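Local coordinates for protein discoidin-2 (Dictyostelium discoideum, PDB 2VM9) that binds galactose and N-acetylgalactosamine as a trimeric, calcium-containing lectin, and may take part in spore formation and spore coat assembly, at residues 16-21 against 61-66; 94-99 against 131-136. One frame throughout, in Å; residues are numbered along the deposited sequence. Where two conformers were deposited one is given.

Contact 1. Residues 16-21 against 61-66; sequences LNLRSS and QFIVAG
The Phe62 ring receives Ser21 over one face and Arg19 at its rim. Ser21 CB sits above the middle of that face, 3.6 Å from the ring centroid and 10° off the normal, a CH-pi contact. At the edge, Arg19 NH1 lies near the ring plane, 3.7 Å from Phe62 CE1, and the guanidinium plane is turned 73° against the ring, so the two groups do not stack. The Arg19 chain leaves with CG anti to the backbone N (chi1 -179°) and bends at chi3; its NH2 comes beside Val64 CG2 and donates a hydrogen bond to the Ala12 carbonyl of the second subunit. Beneath these side chains runs an antiparallel ladder in which strand 17-20, outermost of its sheet within the chain, pairs with strand 63-67 in the F5/8 type C beta-sandwich. Asn17 with Gly66 and Arg19 with Val64 are hydrogen-bonded pairs, the latter closed by Arg19 N to Val64 O and Val64 N to Arg19 O, both 2.8 Å. On the face carrying Leu18 and Ile63, which looks into the sandwich toward Trp149 of strand 146-153, Leu18 CD2 presses on Ala65 CB at 3.5 Å, tighter than usual for two carbons. Beyond Ser20, Ser21 N still bonds Phe62 O at 2.9 Å. Ser21 OG, set between its own backbone N and carbonyl carbon, accepts from Phe62 N at 2.9 Å and donates to Gln61 OE1 at 2.7 Å, approaching from above the amide plane. The same Gln61 OE1 is also hydrogen-bonded to Thr22 OG1.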
loop_
_atom_site.group_PDB
_atom_site.type_symbol
_atom_site.label_atom_id
_atom_site.label_comp_id
_atom_site.label_asym_id
_atom_site.label_seq_id
_atom_site.Cartn_x
_atom_site.Cartn_y
_atom_site.Cartn_z
ATOM N N LEU A 16 -9.120 3.096 8.716
ATOM C CA LEU A 16 -8.202 3.979 9.426
ATOM C C LEU A 16 -8.033 3.534 10.875
ATOM O O LEU A 16 -8.987 3.081 11.490
ATOM C CB LEU A 16 -8.711 5.429 9.392
ATOM C CG LEU A 16 -8.831 6.017 7.989
ATOM C CD1 LEU A 16 -9.535 7.358 8.063
ATOM C CD2 LEU A 16 -7.426 6.150 7.341
ATOM N N ASN A 17 -6.815 3.633 11.390
ATOM C CA ASN A 17 -6.544 3.441 12.809
ATOM C C ASN A 17 -6.933 4.768 13.495
ATOM O O ASN A 17 -6.672 5.845 12.937
ATOM C CB ASN A 17 -5.044 3.234 13.051
ATOM C CG ASN A 17 -4.450 2.023 12.302
ATOM O OD1 ASN A 17 -3.533 2.163 11.442
ATOM N ND2 ASN A 17 -4.927 0.833 12.652
ATOM N N LEU A 18 -7.547 4.690 14.674
ATOM C CA LEU A 18 -7.892 5.912 15.444
ATOM C C LEU A 18 -7.119 5.934 16.754
ATOM O O LEU A 18 -6.947 4.892 17.416
ATOM C CB LEU A 18 -9.397 5.960 15.756
ATOM C CG LEU A 18 -10.389 6.079 14.590
ATOM C CD1 LEU A 18 -11.781 6.422 15.141
ATOM C CD2 LEU A 18 -9.920 7.135 13.624
ATOM N N ARG A 19 -6.683 7.120 17.142
ATOM C CA ARG A 19 -6.026 7.310 18.425
ATOM C C ARG A 19 -6.507 8.609 19.046
ATOM O O ARG A 19 -6.236 9.695 18.518
ATOM C CB ARG A 19 -4.515 7.398 18.234
ATOM C CG ARG A 19 -3.785 7.573 19.581
ATOM C CD ARG A 19 -2.278 7.543 19.396
ATOM N NE ARG A 19 -1.761 8.750 18.747
ATOM C CZ ARG A 19 -1.505 9.912 19.358
ATOM N NH1 ARG A 19 -1.768 10.074 20.643
ATOM N NH2 ARG A 19 -1.000 10.932 18.664
ATOM N N SER A 20 -7.179 8.519 20.181
ATOM C CA SER A 20 -7.568 9.737 20.904
ATOM C C SER A 20 -6.457 10.230 21.846
ATOM O O SER A 20 -5.565 9.468 22.277
ATOM C CB SER A 20 -8.847 9.481 21.728
ATOM O OG SER A 20 -8.619 8.378 22.614
ATOM N N SER A 21 -6.559 11.511 22.205
ATOM C CA SER A 21 -5.678 12.141 23.173
ATOM C C SER A 21 -5.941 11.494 24.559
ATOM O O SER A 21 -5.022 10.983 25.204
ATOM C CB SER A 21 -5.980 13.640 23.201
ATOM O OG SER A 21 -7.371 13.833 23.256
ATOM N N GLN A 61 -7.416 18.380 23.074
ATOM C CA GLN A 61 -7.855 16.997 22.821
ATOM C C GLN A 61 -7.974 16.767 21.316
ATOM O O GLN A 61 -8.069 17.716 20.544
ATOM C CB GLN A 61 -9.210 16.732 23.495
ATOM C CG GLN A 61 -9.156 17.023 25.005
ATOM C CD GLN A 61 -8.063 16.217 25.677
ATOM O OE1 GLN A 61 -8.050 14.971 25.623
ATOM N NE2 GLN A 61 -7.111 16.918 26.295
ATOM N N PHE A 62 -7.969 15.504 20.900
ATOM C CA PHE A 62 -8.027 15.201 19.469
ATOM C C PHE A 62 -8.319 13.741 19.264
ATOM O O PHE A 62 -8.148 12.945 20.183
ATOM C CB PHE A 62 -6.669 15.522 18.764
ATOM C CG PHE A 62 -5.467 14.859 19.430
ATOM C CD1 PHE A 62 -5.182 13.517 19.190
ATOM C CD2 PHE A 62 -4.629 15.597 20.259
ATOM C CE1 PHE A 62 -4.076 12.886 19.826
ATOM C CE2 PHE A 62 -3.520 15.009 20.895
ATOM C CZ PHE A 62 -3.256 13.628 20.690
ATOM N N ILE A 63 -8.709 13.401 18.037
ATOM C CA ILE A 63 -8.544 12.029 17.549
ATOM C C ILE A 63 -7.711 12.128 16.281
ATOM O O ILE A 63 -8.008 12.946 15.399
ATOM C CB ILE A 63 -9.875 11.320 17.209
ATOM C CG1 ILE A 63 -10.873 11.376 18.373
ATOM C CG2 ILE A 63 -9.602 9.842 16.775
ATOM C CD1 ILE A 63 -12.238 10.830 17.985
ATOM N N VAL A 64 -6.679 11.298 16.204
ATOM C CA VAL A 64 -5.886 11.126 14.992
ATOM C C VAL A 64 -6.413 9.897 14.273
ATOM O O VAL A 64 -6.653 8.868 14.912
ATOM C CB VAL A 64 -4.393 10.867 15.305
ATOM C CG1 VAL A 64 -3.601 10.746 13.994
ATOM C CG2 VAL A 64 -3.836 11.956 16.193
ATOM N N ALA A 65 -6.608 10.029 12.961
ATOM C CA ALA A 65 -6.994 8.916 12.086
ATOM C C ALA A 65 -5.882 8.715 11.076
ATOM O O ALA A 65 -5.449 9.684 10.432
ATOM C CB ALA A 65 -8.285 9.238 11.399
ATOM N N GLY A 66 -5.391 7.484 10.942
ATOM C CA GLY A 66 -4.253 7.288 10.067
ATOM C C GLY A 66 -4.217 5.946 9.369
ATOM O O GLY A 66 -4.865 4.972 9.804
#

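Contact 2. Residues 94-99 against 131-136; sequences RYTLDN and ARSIAI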
loop_
_atom_site.group_PDB
_atom_site.type_symbol
_atom_site.label_atom_id
_atom_site.label_comp_id
_atom_site.label_asym_id
_atom_site.label_seq_id
_atom_site.Cartn_x
_atom_site.Cartn_y
_atom_site.Cartn_z
ATOM N N ARG A 94 -5.972 19.203 11.544
ATOM C CA ARG A 94 -4.563 19.134 11.192
ATOM C C ARG A 94 -4.379 17.900 10.329
ATOM O O ARG A 94 -5.142 16.929 10.434
ATOM C CB ARG A 94 -3.702 18.980 12.451
ATOM C CG ARG A 94 -4.061 19.906 13.590
ATOM C CD ARG A 94 -2.977 19.866 14.658
ATOM N NE ARG A 94 -1.751 20.505 14.184
ATOM C CZ ARG A 94 -0.539 19.959 14.209
ATOM N NH1 ARG A 94 -0.330 18.732 14.708
ATOM N NH2 ARG A 94 0.475 20.666 13.751
ATOM N N TYR A 95 -3.363 17.913 9.481
ATOM C CA TYR A 95 -3.067 16.705 8.720
ATOM C C TYR A 95 -1.617 16.647 8.336
ATOM O O TYR A 95 -0.882 17.632 8.483
ATOM C CB TYR A 95 -3.983 16.573 7.496
ATOM C CG TYR A 95 -3.822 17.680 6.500
ATOM C CD1 TYR A 95 -2.874 17.590 5.480
ATOM C CD2 TYR A 95 -4.618 18.829 6.573
ATOM C CE1 TYR A 95 -2.738 18.606 4.542
ATOM C CE2 TYR A 95 -4.475 19.864 5.647
ATOM C CZ TYR A 95 -3.545 19.731 4.636
ATOM O OH TYR A 95 -3.386 20.751 3.729
ATOM N N THR A 96 -1.230 15.476 7.843
ATOM C CA THR A 96 0.135 15.243 7.400
ATOM C C THR A 96 0.124 14.293 6.226
ATOM O O THR A 96 -0.606 13.295 6.185
ATOM C CB THR A 96 1.045 14.673 8.538
ATOM O OG1 THR A 96 2.397 14.530 8.055
ATOM C CG2 THR A 96 0.496 13.305 9.043
ATOM N N LEU A 97 0.968 14.611 5.259
ATOM C CA LEU A 97 1.176 13.703 4.136
ATOM C C LEU A 97 2.349 12.743 4.426
ATOM O O LEU A 97 2.243 11.538 4.162
ATOM C CB LEU A 97 1.386 14.488 2.834
ATOM C CG LEU A 97 1.622 13.650 1.569
ATOM C CD1 LEU A 97 0.494 12.643 1.277
ATOM C CD2 LEU A 97 1.854 14.591 0.372
ATOM N N ASP A 98 3.437 13.255 4.992
ATOM C CA ASP A 98 4.635 12.415 5.211
ATOM C C ASP A 98 4.755 11.813 6.619
ATOM O O ASP A 98 5.716 11.076 6.909
ATOM C CB ASP A 98 5.916 13.194 4.872
ATOM C CG ASP A 98 6.088 14.453 5.717
ATOM O OD1 ASP A 98 5.408 14.624 6.768
ATOM O OD2 ASP A 98 6.932 15.298 5.327
ATOM N N ASN A 99 3.787 12.121 7.487
ATOM C CA ASN A 99 3.809 11.655 8.892
ATOM C C ASN A 99 4.996 12.182 9.721
ATOM O O ASN A 99 5.357 11.612 10.744
ATOM C CB ASN A 99 3.715 10.132 8.981
ATOM C CG ASN A 99 2.397 9.611 8.457
ATOM O OD1 ASN A 99 2.360 8.858 7.485
ATOM N ND2 ASN A 99 1.304 10.015 9.096
ATOM N N ALA A 131 -3.539 13.375 2.402
ATOM C CA ALA A 131 -2.943 13.079 3.709
ATOM C C ALA A 131 -2.869 11.580 4.001
ATOM O O ALA A 131 -3.671 10.803 3.497
ATOM C CB ALA A 131 -3.751 13.778 4.799
ATOM N N ARG A 132 -1.893 11.201 4.821
ATOM C CA ARG A 132 -1.835 9.861 5.409
ATOM C C ARG A 132 -2.547 9.857 6.748
ATOM O O ARG A 132 -3.253 8.915 7.034
ATOM C CB ARG A 132 -0.398 9.364 5.564
ATOM C CG ARG A 132 0.209 8.944 4.228
ATOM C CD ARG A 132 1.607 8.337 4.437
ATOM N NE ARG A 132 2.041 7.692 3.198
ATOM C CZ ARG A 132 2.649 8.306 2.186
ATOM N NH1 ARG A 132 2.947 9.594 2.256
ATOM N NH2 ARG A 132 2.996 7.609 1.105
ATOM N N SER A 133 -2.384 10.927 7.531
ATOM C CA SER A 133 -3.081 11.030 8.824
ATOM C C SER A 133 -3.749 12.380 8.969
ATOM O O SER A 133 -3.276 13.386 8.423
ATOM C CB SER A 133 -2.128 10.758 9.981
ATOM O OG SER A 133 -1.520 9.477 9.810
ATOM N N ILE A 134 -4.864 12.397 9.682
ATOM C CA ILE A 134 -5.622 13.630 9.856
ATOM C C ILE A 134 -6.117 13.628 11.298
ATOM O O ILE A 134 -6.357 12.550 11.854
ATOM C CB ILE A 134 -6.777 13.703 8.811
ATOM C CG1 ILE A 134 -7.513 15.042 8.886
ATOM C CG2 ILE A 134 -7.749 12.534 8.973
ATOM C CD1 ILE A 134 -8.386 15.304 7.648
ATOM N N ALA A 135 -6.231 14.798 11.923
ATOM C CA ALA A 135 -6.647 14.837 13.336
ATOM C C ALA A 135 -7.707 15.908 13.482
ATOM O O ALA A 135 -7.524 17.035 12.975
ATOM C CB ALA A 135 -5.455 15.178 14.254
ATOM N N ILE A 136 -8.786 15.558 14.187
ATOM C CA ILE A 136 -9.788 16.526 14.604
ATOM C C ILE A 136 -9.400 17.043 15.983
ATOM O O ILE A 136 -9.067 16.254 16.887
ATOM C CB ILE A 136 -11.220 15.918 14.550
ATOM C CG1 ILE A 136 -12.270 16.974 14.922
ATOM C CG2 ILE A 136 -11.335 14.628 15.426
ATOM C CD1 ILE A 136 -13.697 16.578 14.546
#
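Arg132 reaches Leu97 with its guanidinium: NH1 donates to Leu97 O at 2.8 Å, the oxygen near the guanidinium plane and the donor 37° above the carbonyl plane. The chain is extended from CG to NE, and Asn99 crosses it at about a right angle, with OD1 3.2 Å from Arg132 CD. The other branch of that amide, Asn99 ND2, meets Ser133 OG at 3.0 Å, a rather bent bond (133°). Thr96 CG2 packs on Ser133 CB beside it, and on the reverse face Tyr95 CB rests against Ala131 CB at 3.9 Å.

Behind these side chains lies a classic beta bulge. Arg132 N, at 2.8 Å, and Ser133 N, at 3.3 Å, both donate to Thr96 O where the chain turns its corner at Arg132; regular antiparallel pairing follows, with Ala135 N to Arg94 O at 2.8 Å. Farther out, Arg132 NE is held by Asp68 O, while Ser133 OG and Asn99 ND2 bond Asn13 of the second subunit. The positive guanidinium thus meets two backbone carbonyls: Leu97 O links the bulged corner to the turn after strand 87-96, and Asp68 O links it to the turn between strands 63-67 and 70-79.

Both contacts are antiparallel pairings in one five-stranded sheet of the sandwich, and they meet where strand 63-67 lies beside strand 133-142: Ala65 N is 2.8 Å from Ile134 O, a probable hydrogen bond. Contact 1 joins the outermost strand 17-20 to the sheet and is partly buried, whereas contact 2 lies farther in and is the more buried of the two. Their chemistry differs at the strand ends. In 16-21 against 61-66 a serine hydroxyl and an aromatic ring finish a regular ladder; in 94-99 against 131-136 a bulge and an arginine bonded to carbonyls do so. Both also touch the second subunit, with hydrogen bonds from Arg19 in one and from Asn99 and Ser133 in the other.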